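Local coordinates for protein betaine aldehyde dehydrogenase (Staphylococcus aureus subsp. aureus COL, PDB 4QTO) that catalyses the NAD-dependent oxidation of betaine aldehyde to glycine betaine, at residues A[33-41]-A[227-235]; A[170-180]-A[198-209]. All blocks are in the same frame, centred on the assembly; numbering follows the deposited sequence.

Contacts 1 and 2 hold neighbouring strands of one sheet by different means. Contact 2, its centre about 12 Å from the centre of the chain, joins parallel strands 173-177 and 200-204 through an unbroken ladder between buried residues. Contact 1, its centre about 22 Å from that of the chain, sets a beta hairpin against the next strand, 230-232, with one antiparallel bridge; side-chain amides and a water add bonds, and at the more exposed end the Lys227 chain lies along Asp38. The two share a sheet: Thr229 O and Asn231 ND2 of contact 1 meet Leu201 of contact 2, and Gly235 O meets Lys204 NZ.

Contact 1 (A[33-41]-A[227-235]); sequences QRQYIDGEW and KGTINLILG
Asn231 holds its CG beside the backbone N (chi1 -51°), which carries OD1 across to Ile37 and Asp38, while Gln35, with a similar first torsion (-59°) and an extended chain, sends OE1 to Leu234. Between these two amides strand 35-37 of the 33-41 hairpin, closed by a type I' turn from Ile37 to Glu40, runs antiparallel to strand 230-232. Its single beta bridge is the hydrogen-bonded pair Tyr36 and Leu232: Tyr36 N gives to Leu232 O at 2.9 Å, and Leu232 N to Tyr36 O at 2.7 Å. Each amide extends the bonding by one step. Asp38 N points almost end-on at Asn231 OD1, 2.9 Å away, and Leu234 N reaches a lone pair of Gln35 OE1 at 3.1 Å. Asn231 ND2 is itself fixed by Gly228 O and Leu201 O. On one side Ile37 CD1 meets Ile233 CD1 at 3.6 Å; on the other, the Tyr36 ring slants past Ile230 and presents its hydroxyl to Glu221. The extended Lys227 chain runs past Asp38, whose OD1 is held in a salt bridge by Arg81. At the turn, one water accepts from Gly228 N and donates to Ile230 O, 2.8 Å from each.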
loop_
_atom_site.group_PDB
_atom_site.type_symbol
_atom_site.label_atom_id
_atom_site.label_comp_id
_atom_site.label_asym_id
_atom_site.label_seq_id
_atom_site.Cartn_x
_atom_site.Cartn_y
_atom_site.Cartn_z
ATOM N N GLN A 33 -19.556 37.022 14.639
ATOM C CA GLN A 33 -20.967 36.667 14.601
ATOM C C GLN A 33 -21.405 36.336 13.183
ATOM O O GLN A 33 -22.580 36.059 12.948
ATOM C CB GLN A 33 -21.795 37.849 15.086
ATOM C CG GLN A 33 -21.585 38.203 16.552
ATOM C CD GLN A 33 -22.411 39.414 16.958
ATOM O OE1 GLN A 33 -23.335 39.330 17.807
ATOM N NE2 GLN A 33 -22.152 40.535 16.300
ATOM N N ARG A 34 -20.458 36.372 12.253
ATOM C CA ARG A 34 -20.745 36.263 10.833
ATOM C C ARG A 34 -20.300 35.015 10.116
ATOM O O ARG A 34 -19.598 34.181 10.650
ATOM C CB ARG A 34 -20.059 37.469 10.147
ATOM C CG ARG A 34 -20.643 38.825 10.542
ATOM C CD ARG A 34 -19.959 39.908 9.755
ATOM N NE ARG A 34 -20.613 41.185 9.949
ATOM C CZ ARG A 34 -20.435 42.233 9.144
ATOM N NH1 ARG A 34 -21.090 43.365 9.380
ATOM N NH2 ARG A 34 -19.629 42.161 8.093
ATOM N N GLN A 35 -20.826 34.884 8.903
ATOM C CA GLN A 35 -20.440 33.811 7.993
ATOM C C GLN A 35 -19.093 34.213 7.392
ATOM O O GLN A 35 -18.684 35.387 7.478
ATOM C CB GLN A 35 -21.476 33.707 6.871
ATOM C CG GLN A 35 -22.867 33.432 7.389
ATOM C CD GLN A 35 -23.880 33.224 6.292
ATOM O OE1 GLN A 35 -24.291 32.087 6.050
ATOM N NE2 GLN A 35 -24.269 34.300 5.612
ATOM N N TYR A 36 -18.409 33.266 6.746
ATOM C CA TYR A 36 -17.135 33.535 6.092
ATOM C C TYR A 36 -17.226 33.049 4.662
ATOM O O TYR A 36 -17.278 31.848 4.425
ATOM C CB TYR A 36 -15.963 32.873 6.823
ATOM C CG TYR A 36 -14.599 33.285 6.316
ATOM C CD1 TYR A 36 -14.093 34.540 6.580
ATOM C CD2 TYR A 36 -13.819 32.413 5.589
ATOM C CE1 TYR A 36 -12.824 34.904 6.153
ATOM C CE2 TYR A 36 -12.549 32.773 5.161
ATOM C CZ TYR A 36 -12.079 34.036 5.456
ATOM O OH TYR A 36 -10.801 34.471 5.074
ATOM N N ILE A 37 -17.340 33.974 3.717
ATOM C CA ILE A 37 -17.549 33.628 2.341
ATOM C C ILE A 37 -16.548 34.344 1.447
ATOM O O ILE A 37 -16.432 35.592 1.470
ATOM C CB ILE A 37 -19.005 33.971 1.897
ATOM C CG1 ILE A 37 -20.026 33.307 2.827
ATOM C CG2 ILE A 37 -19.211 33.560 0.445
ATOM C CD1 ILE A 37 -21.484 33.593 2.497
ATOM N N ASP A 38 -15.797 33.578 0.685
ATOM C CA ASP A 38 -14.868 34.122 -0.268
ATOM C C ASP A 38 -13.907 35.134 0.364
ATOM O O ASP A 38 -13.723 36.272 -0.141
ATOM C CB ASP A 38 -15.640 34.739 -1.450
ATOM C CG ASP A 38 -14.828 34.758 -2.739
ATOM O OD1 ASP A 38 -13.755 34.134 -2.816
ATOM O OD2 ASP A 38 -15.318 35.360 -3.712
ATOM N N GLY A 39 -13.314 34.716 1.469
ATOM C CA GLY A 39 -12.311 35.514 2.177
ATOM C C GLY A 39 -12.813 36.684 3.012
ATOM O O GLY A 39 -11.981 37.498 3.464
ATOM N N GLU A 40 -14.120 36.811 3.207
ATOM C CA GLU A 40 -14.677 37.926 3.951
ATOM C C GLU A 40 -15.694 37.470 4.968
ATOM O O GLU A 40 -16.493 36.551 4.681
ATOM C CB GLU A 40 -15.392 38.897 2.995
ATOM C CG GLU A 40 -14.481 39.488 1.922
ATOM C CD GLU A 40 -13.357 40.367 2.471
ATOM O OE1 GLU A 40 -13.492 40.897 3.605
ATOM O OE2 GLU A 40 -12.350 40.580 1.731
ATOM N N TRP A 41 -15.679 38.116 6.130
ATOM C CA TRP A 41 -16.701 37.886 7.154
ATOM C C TRP A 41 -17.926 38.711 6.752
ATOM O O TRP A 41 -17.862 39.945 6.677
ATOM C CB TRP A 41 -16.194 38.265 8.540
ATOM C CG TRP A 41 -15.110 37.344 8.996
ATOM C CD1 TRP A 41 -13.750 37.516 8.869
ATOM C CD2 TRP A 41 -15.296 36.085 9.649
ATOM N NE1 TRP A 41 -13.093 36.448 9.405
ATOM C CE2 TRP A 41 -14.012 35.529 9.858
ATOM C CE3 TRP A 41 -16.429 35.341 10.024
ATOM C CZ2 TRP A 41 -13.828 34.263 10.482
ATOM C CZ3 TRP A 41 -16.247 34.096 10.666
ATOM C CH2 TRP A 41 -14.957 33.575 10.879
ATOM N N LYS A 227 -8.314 32.798 -1.226
ATOM C CA LYS A 227 -9.674 33.253 -1.181
ATOM C C LYS A 227 -10.615 32.244 -1.847
ATOM O O LYS A 227 -10.384 31.855 -2.986
ATOM C CB LYS A 227 -9.700 34.593 -1.910
ATOM C CG LYS A 227 -10.971 35.333 -1.857
ATOM C CD LYS A 227 -10.821 36.640 -2.632
ATOM C CE LYS A 227 -12.128 37.408 -2.614
ATOM N NZ LYS A 227 -12.044 38.647 -3.431
ATOM N N GLY A 228 -11.648 31.823 -1.127
ATOM C CA GLY A 228 -12.612 30.856 -1.605
ATOM C C GLY A 228 -12.314 29.411 -1.240
ATOM O O GLY A 228 -13.174 28.551 -1.371
ATOM N N THR A 229 -11.090 29.124 -0.770
ATOM C CA THR A 229 -10.723 27.745 -0.406
ATOM C C THR A 229 -11.531 27.216 0.786
ATOM O O THR A 229 -11.877 26.030 0.833
ATOM C CB THR A 229 -9.221 27.658 -0.035
ATOM O OG1 THR A 229 -8.455 28.065 -1.169
ATOM C CG2 THR A 229 -8.801 26.230 0.304
ATOM N N ILE A 230 -11.797 28.102 1.746
ATOM C CA ILE A 230 -12.602 27.760 2.916
ATOM C C ILE A 230 -13.766 28.736 3.025
ATOM O O ILE A 230 -13.619 29.943 2.790
ATOM C CB ILE A 230 -11.786 27.713 4.228
ATOM C CG1 ILE A 230 -11.172 29.072 4.581
ATOM C CG2 ILE A 230 -10.725 26.638 4.126
ATOM C CD1 ILE A 230 -10.455 29.091 5.921
ATOM N N ASN A 231 -14.949 28.221 3.345
ATOM C CA ASN A 231 -16.124 29.042 3.510
ATOM C C ASN A 231 -16.996 28.432 4.614
ATOM O O ASN A 231 -17.085 27.186 4.746
ATOM C CB ASN A 231 -16.964 29.115 2.233
ATOM C CG ASN A 231 -16.162 29.501 1.001
ATOM O OD1 ASN A 231 -16.100 30.680 0.623
ATOM N ND2 ASN A 231 -15.520 28.522 0.392
ATOM N N LEU A 232 -17.622 29.302 5.383
ATOM C CA LEU A 232 -18.487 28.950 6.493
ATOM C C LEU A 232 -19.855 29.586 6.300
ATOM O O LEU A 232 -19.979 30.822 6.233
ATOM C CB LEU A 232 -17.860 29.462 7.813
ATOM C CG LEU A 232 -18.699 29.359 9.095
ATOM C CD1 LEU A 232 -19.016 27.926 9.435
ATOM C CD2 LEU A 232 -18.010 30.044 10.285
ATOM N N ILE A 233 -20.876 28.748 6.225
ATOM C CA ILE A 233 -22.265 29.183 6.165
ATOM C C ILE A 233 -22.876 28.883 7.519
ATOM O O ILE A 233 -22.590 27.833 8.116
ATOM C CB ILE A 233 -23.010 28.407 5.070
ATOM C CG1 ILE A 233 -22.486 28.807 3.692
ATOM C CG2 ILE A 233 -24.518 28.636 5.148
ATOM C CD1 ILE A 233 -22.674 30.241 3.304
ATOM N N LEU A 234 -23.742 29.765 7.998
ATOM C CA LEU A 234 -24.387 29.572 9.269
ATOM C C LEU A 234 -25.886 29.579 9.028
ATOM O O LEU A 234 -26.402 30.495 8.385
ATOM C CB LEU A 234 -24.037 30.682 10.245
ATOM C CG LEU A 234 -22.559 30.843 10.626
ATOM C CD1 LEU A 234 -22.328 32.083 11.471
ATOM C CD2 LEU A 234 -22.023 29.624 11.350
ATOM N N GLY A 235 -26.559 28.597 9.553
ATOM C CA GLY A 235 -28.006 28.625 9.426
ATOM C C GLY A 235 -28.701 27.307 9.448
ATOM O O GLY A 235 -28.084 26.282 9.558
HETATM O O HOH W 1 -12.273 32.039 1.611
#

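Contact 2 (A[170-180]-A[198-209])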
loop_
_atom_site.group_PDB
_atom_site.type_symbol
_atom_site.label_atom_id
_atom_site.label_comp_id
_atom_site.label_asym_id
_atom_site.label_seq_id
_atom_site.Cartn_x
_atom_site.Cartn_y
_atom_site.Cartn_z
ATOM N N PRO A 170 -7.312 16.073 -5.797
ATOM C CA PRO A 170 -8.406 16.437 -4.864
ATOM C C PRO A 170 -9.748 16.197 -5.576
ATOM O O PRO A 170 -9.903 16.510 -6.765
ATOM C CB PRO A 170 -8.184 17.919 -4.585
ATOM C CG PRO A 170 -7.207 18.378 -5.616
ATOM C CD PRO A 170 -6.409 17.212 -6.067
ATOM N N VAL A 171 -10.732 15.744 -4.821
ATOM C CA VAL A 171 -12.065 15.429 -5.394
ATOM C C VAL A 171 -12.704 16.669 -6.016
ATOM O O VAL A 171 -13.420 16.569 -7.016
ATOM C CB VAL A 171 -12.951 14.686 -4.362
ATOM C CG1 VAL A 171 -13.367 15.593 -3.223
ATOM C CG2 VAL A 171 -14.166 14.052 -5.030
ATOM N N GLY A 172 -12.473 17.841 -5.418
ATOM C CA GLY A 172 -12.929 19.100 -5.948
ATOM C C GLY A 172 -13.521 19.966 -4.863
ATOM O O GLY A 172 -12.869 20.261 -3.871
ATOM N N VAL A 173 -14.747 20.392 -5.093
ATOM C CA VAL A 173 -15.487 21.226 -4.177
ATOM C C VAL A 173 -16.290 20.313 -3.255
ATOM O O VAL A 173 -17.050 19.445 -3.734
ATOM C CB VAL A 173 -16.430 22.148 -4.958
ATOM C CG1 VAL A 173 -17.401 22.861 -4.020
ATOM C CG2 VAL A 173 -15.656 23.152 -5.780
ATOM N N VAL A 174 -16.161 20.521 -1.943
ATOM C CA VAL A 174 -16.849 19.681 -0.986
ATOM C C VAL A 174 -17.727 20.502 -0.053
ATOM O O VAL A 174 -17.313 21.582 0.390
ATOM C CB VAL A 174 -15.860 18.903 -0.097
ATOM C CG1 VAL A 174 -16.622 17.940 0.816
ATOM C CG2 VAL A 174 -14.841 18.161 -0.953
ATOM N N THR A 175 -18.925 19.998 0.227
ATOM C CA THR A 175 -19.821 20.618 1.209
ATOM C C THR A 175 -19.780 19.700 2.440
ATOM O O THR A 175 -19.740 18.458 2.340
ATOM C CB THR A 175 -21.217 20.900 0.705
ATOM O OG1 THR A 175 -21.795 19.700 0.234
ATOM C CG2 THR A 175 -21.170 21.957 -0.394
ATOM N N GLN A 176 -19.778 20.320 3.614
ATOM C CA GLN A 176 -19.547 19.620 4.862
ATOM C C GLN A 176 -20.574 20.108 5.877
ATOM O O GLN A 176 -20.633 21.306 6.153
ATOM C CB GLN A 176 -18.122 19.874 5.346
ATOM C CG GLN A 176 -17.060 19.393 4.354
ATOM C CD GLN A 176 -15.646 19.772 4.720
ATOM O OE1 GLN A 176 -15.390 20.832 5.267
ATOM N NE2 GLN A 176 -14.714 18.890 4.382
ATOM N N ILE A 177 -21.348 19.188 6.428
ATOM C CA ILE A 177 -22.462 19.528 7.363
ATOM C C ILE A 177 -22.236 18.715 8.622
ATOM O O ILE A 177 -22.145 17.489 8.574
ATOM C CB ILE A 177 -23.825 19.222 6.723
ATOM C CG1 ILE A 177 -24.006 20.081 5.465
ATOM C CG2 ILE A 177 -24.929 19.445 7.724
ATOM C CD1 ILE A 177 -25.183 19.663 4.598
ATOM N N THR A 178 -22.053 19.414 9.749
ATOM C CA THR A 178 -21.690 18.796 11.004
ATOM C C THR A 178 -22.801 18.848 12.061
ATOM O O THR A 178 -23.731 19.671 11.973
ATOM C CB THR A 178 -20.405 19.453 11.549
ATOM O OG1 THR A 178 -20.572 20.872 11.494
ATOM C CG2 THR A 178 -19.218 19.107 10.685
ATOM N N PRO A 179 -22.716 17.964 13.066
ATOM C CA PRO A 179 -23.766 17.826 14.096
ATOM C C PRO A 179 -23.516 18.654 15.339
ATOM O O PRO A 179 -22.432 19.236 15.530
ATOM C CB PRO A 179 -23.673 16.332 14.438
ATOM C CG PRO A 179 -22.241 16.098 14.394
ATOM C CD PRO A 179 -21.711 16.901 13.235
ATOM N N TRP A 180 -24.516 18.691 16.201
ATOM C CA TRP A 180 -24.429 19.460 17.407
ATOM C C TRP A 180 -23.748 18.820 18.598
ATOM O O TRP A 180 -23.435 19.511 19.564
ATOM C CB TRP A 180 -25.842 19.913 17.844
ATOM C CG TRP A 180 -26.864 18.821 17.915
ATOM C CD1 TRP A 180 -27.839 18.541 16.998
ATOM C CD2 TRP A 180 -27.014 17.846 18.965
ATOM N NE1 TRP A 180 -28.597 17.458 17.408
ATOM C CE2 TRP A 180 -28.109 17.023 18.616
ATOM C CE3 TRP A 180 -26.346 17.609 20.164
ATOM C CZ2 TRP A 180 -28.549 15.999 19.429
ATOM C CZ3 TRP A 180 -26.792 16.576 20.973
ATOM C CH2 TRP A 180 -27.869 15.782 20.591
ATOM N N GLY A 198 -6.091 19.336 -0.993
ATOM C CA GLY A 198 -6.199 20.441 -1.940
ATOM C C GLY A 198 -7.606 20.769 -2.409
ATOM O O GLY A 198 -7.760 21.522 -3.394
ATOM N N CYS A 199 -8.631 20.289 -1.699
ATOM C CA CYS A 199 -9.998 20.652 -2.040
ATOM C C CYS A 199 -10.349 22.070 -1.601
ATOM O O CYS A 199 -9.617 22.692 -0.837
ATOM C CB CYS A 199 -10.972 19.711 -1.316
ATOM S SG CYS A 199 -10.900 17.988 -1.816
ATOM N N SER A 200 -11.487 22.576 -2.111
ATOM C CA SER A 200 -12.093 23.789 -1.570
ATOM C C SER A 200 -13.313 23.283 -0.811
ATOM O O SER A 200 -13.963 22.326 -1.249
ATOM C CB SER A 200 -12.555 24.750 -2.655
ATOM O OG SER A 200 -11.457 25.289 -3.343
ATOM N N LEU A 201 -13.673 23.940 0.285
ATOM C CA LEU A 201 -14.780 23.477 1.108
ATOM C C LEU A 201 -15.743 24.561 1.526
ATOM O O LEU A 201 -15.389 25.729 1.628
ATOM C CB LEU A 201 -14.228 22.778 2.362
ATOM C CG LEU A 201 -13.416 23.622 3.368
ATOM C CD1 LEU A 201 -14.351 24.237 4.402
ATOM C CD2 LEU A 201 -12.371 22.769 4.103
ATOM N N VAL A 202 -16.973 24.124 1.746
ATOM C CA VAL A 202 -18.032 24.960 2.321
ATOM C C VAL A 202 -18.609 24.169 3.477
ATOM O O VAL A 202 -19.188 23.081 3.277
ATOM C CB VAL A 202 -19.146 25.324 1.322
ATOM C CG1 VAL A 202 -20.169 26.262 1.994
ATOM C CG2 VAL A 202 -18.599 25.977 0.067
ATOM N N MET A 203 -18.472 24.697 4.692
ATOM C CA MET A 203 -18.950 24.021 5.890
ATOM C C MET A 203 -20.098 24.739 6.533
ATOM O O MET A 203 -20.125 25.981 6.544
ATOM C CB MET A 203 -17.818 23.919 6.922
ATOM C CG MET A 203 -18.274 23.330 8.247
ATOM S SD MET A 203 -16.959 22.768 9.363
ATOM C CE MET A 203 -16.498 21.262 8.529
ATOM N N LYS A 204 -21.066 23.969 7.039
ATOM C CA LYS A 204 -22.195 24.524 7.789
ATOM C C LYS A 204 -22.346 23.722 9.058
ATOM O O LYS A 204 -22.695 22.542 8.999
ATOM C CB LYS A 204 -23.512 24.485 7.013
ATOM C CG LYS A 204 -24.655 25.207 7.752
ATOM C CD LYS A 204 -26.022 24.753 7.307
ATOM C CE LYS A 204 -26.505 23.556 8.099
ATOM N NZ LYS A 204 -26.819 23.882 9.533
ATOM N N PRO A 205 -22.076 24.338 10.222
ATOM C CA PRO A 205 -22.266 23.619 11.491
ATOM C C PRO A 205 -23.736 23.570 11.868
ATOM O O PRO A 205 -24.574 24.247 11.240
ATOM C CB PRO A 205 -21.474 24.461 12.488
ATOM C CG PRO A 205 -21.599 25.857 11.941
ATOM C CD PRO A 205 -21.593 25.712 10.446
ATOM N N SER A 206 -24.066 22.774 12.880
ATOM C CA SER A 206 -25.423 22.688 13.352
ATOM C C SER A 206 -25.877 24.092 13.723
ATOM O O SER A 206 -25.125 24.856 14.350
ATOM C CB SER A 206 -25.526 21.800 14.576
ATOM O OG SER A 206 -26.872 21.827 15.051
ATOM N N GLU A 207 -27.107 24.427 13.368
ATOM C CA GLU A 207 -27.627 25.762 13.605
ATOM C C GLU A 207 -27.615 26.119 15.082
ATOM O O GLU A 207 -27.499 27.275 15.431
ATOM C CB GLU A 207 -29.038 25.921 12.991
ATOM C CG GLU A 207 -30.106 25.049 13.588
ATOM C CD GLU A 207 -30.163 23.654 13.011
ATOM O OE1 GLU A 207 -29.268 23.237 12.215
ATOM O OE2 GLU A 207 -31.142 22.966 13.374
ATOM N N ILE A 208 -27.706 25.126 15.957
ATOM C CA ILE A 208 -27.753 25.405 17.381
ATOM C C ILE A 208 -26.406 25.467 18.111
ATOM O O ILE A 208 -26.351 25.913 19.250
ATOM C CB ILE A 208 -28.696 24.431 18.139
ATOM C CG1 ILE A 208 -28.334 22.976 17.894
ATOM C CG2 ILE A 208 -30.148 24.655 17.714
ATOM C CD1 ILE A 208 -29.089 22.023 18.812
ATOM N N THR A 209 -25.333 25.035 17.440
ATOM C CA THR A 209 -23.975 25.003 18.048
ATOM C C THR A 209 -22.879 25.472 17.085
ATOM O O THR A 209 -22.040 24.692 16.652
ATOM C CB THR A 209 -23.620 23.570 18.476
ATOM O OG1 THR A 209 -23.688 22.697 17.319
ATOM C CG2 THR A 209 -24.548 23.073 19.571
HETATM O O HOH W 2 -25.063 21.308 10.186
HETATM O O HOH W 3 -21.947 21.688 14.510
#
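Val174 and Gln176 each turn both N and O to strand 200-204, in the regular ladder of a parallel pair within a Rossmann-type beta-alpha-beta unit. Backbone bonds carry most of the contact. Six of them run from Ser200 N to Gly172 O at one end to Thr178 N and Lys204 O at the other, shortest in the middle, where Gln176 N to Val202 O and Lys204 N to Gln176 O both measure 2.8 Å. Beyond the strands, water takes over: one molecule donates to Thr178 O and Lys204 O, and another links Ser206 N to Pro179 O. On the face of Val174, Leu201, Gln176 and Met203 the contacts are looser in kind. Met203 bends at its third torsion (-75°), which folds CE back to 3.8 Å from Gln176 CB. Gln176 OE1 lies among carbons of Leu201 and Met203 CE, buried and without a polar partner, whereas its NE2 bonds to Tyr500. At one end Cys199 SG packs on Val171 CG1 at 3.7 Å; at the other, Trp180 CB rests on Ile208 CG1 at 3.9 Å, with Ser206 OG at the indole edge. Charge enters through Lys204, whose NZ donates to Pro205 O at 2.8 Å and to Gly235 O. Helix 183-197 makes the crossover, ending in a Schellman motif at Gly198; strands 252-256 and 230-232 flank the pair, helix 69-85 packs on Val173 and Ser200, and helix 237-246 on Ile177, Val202 and Lys204.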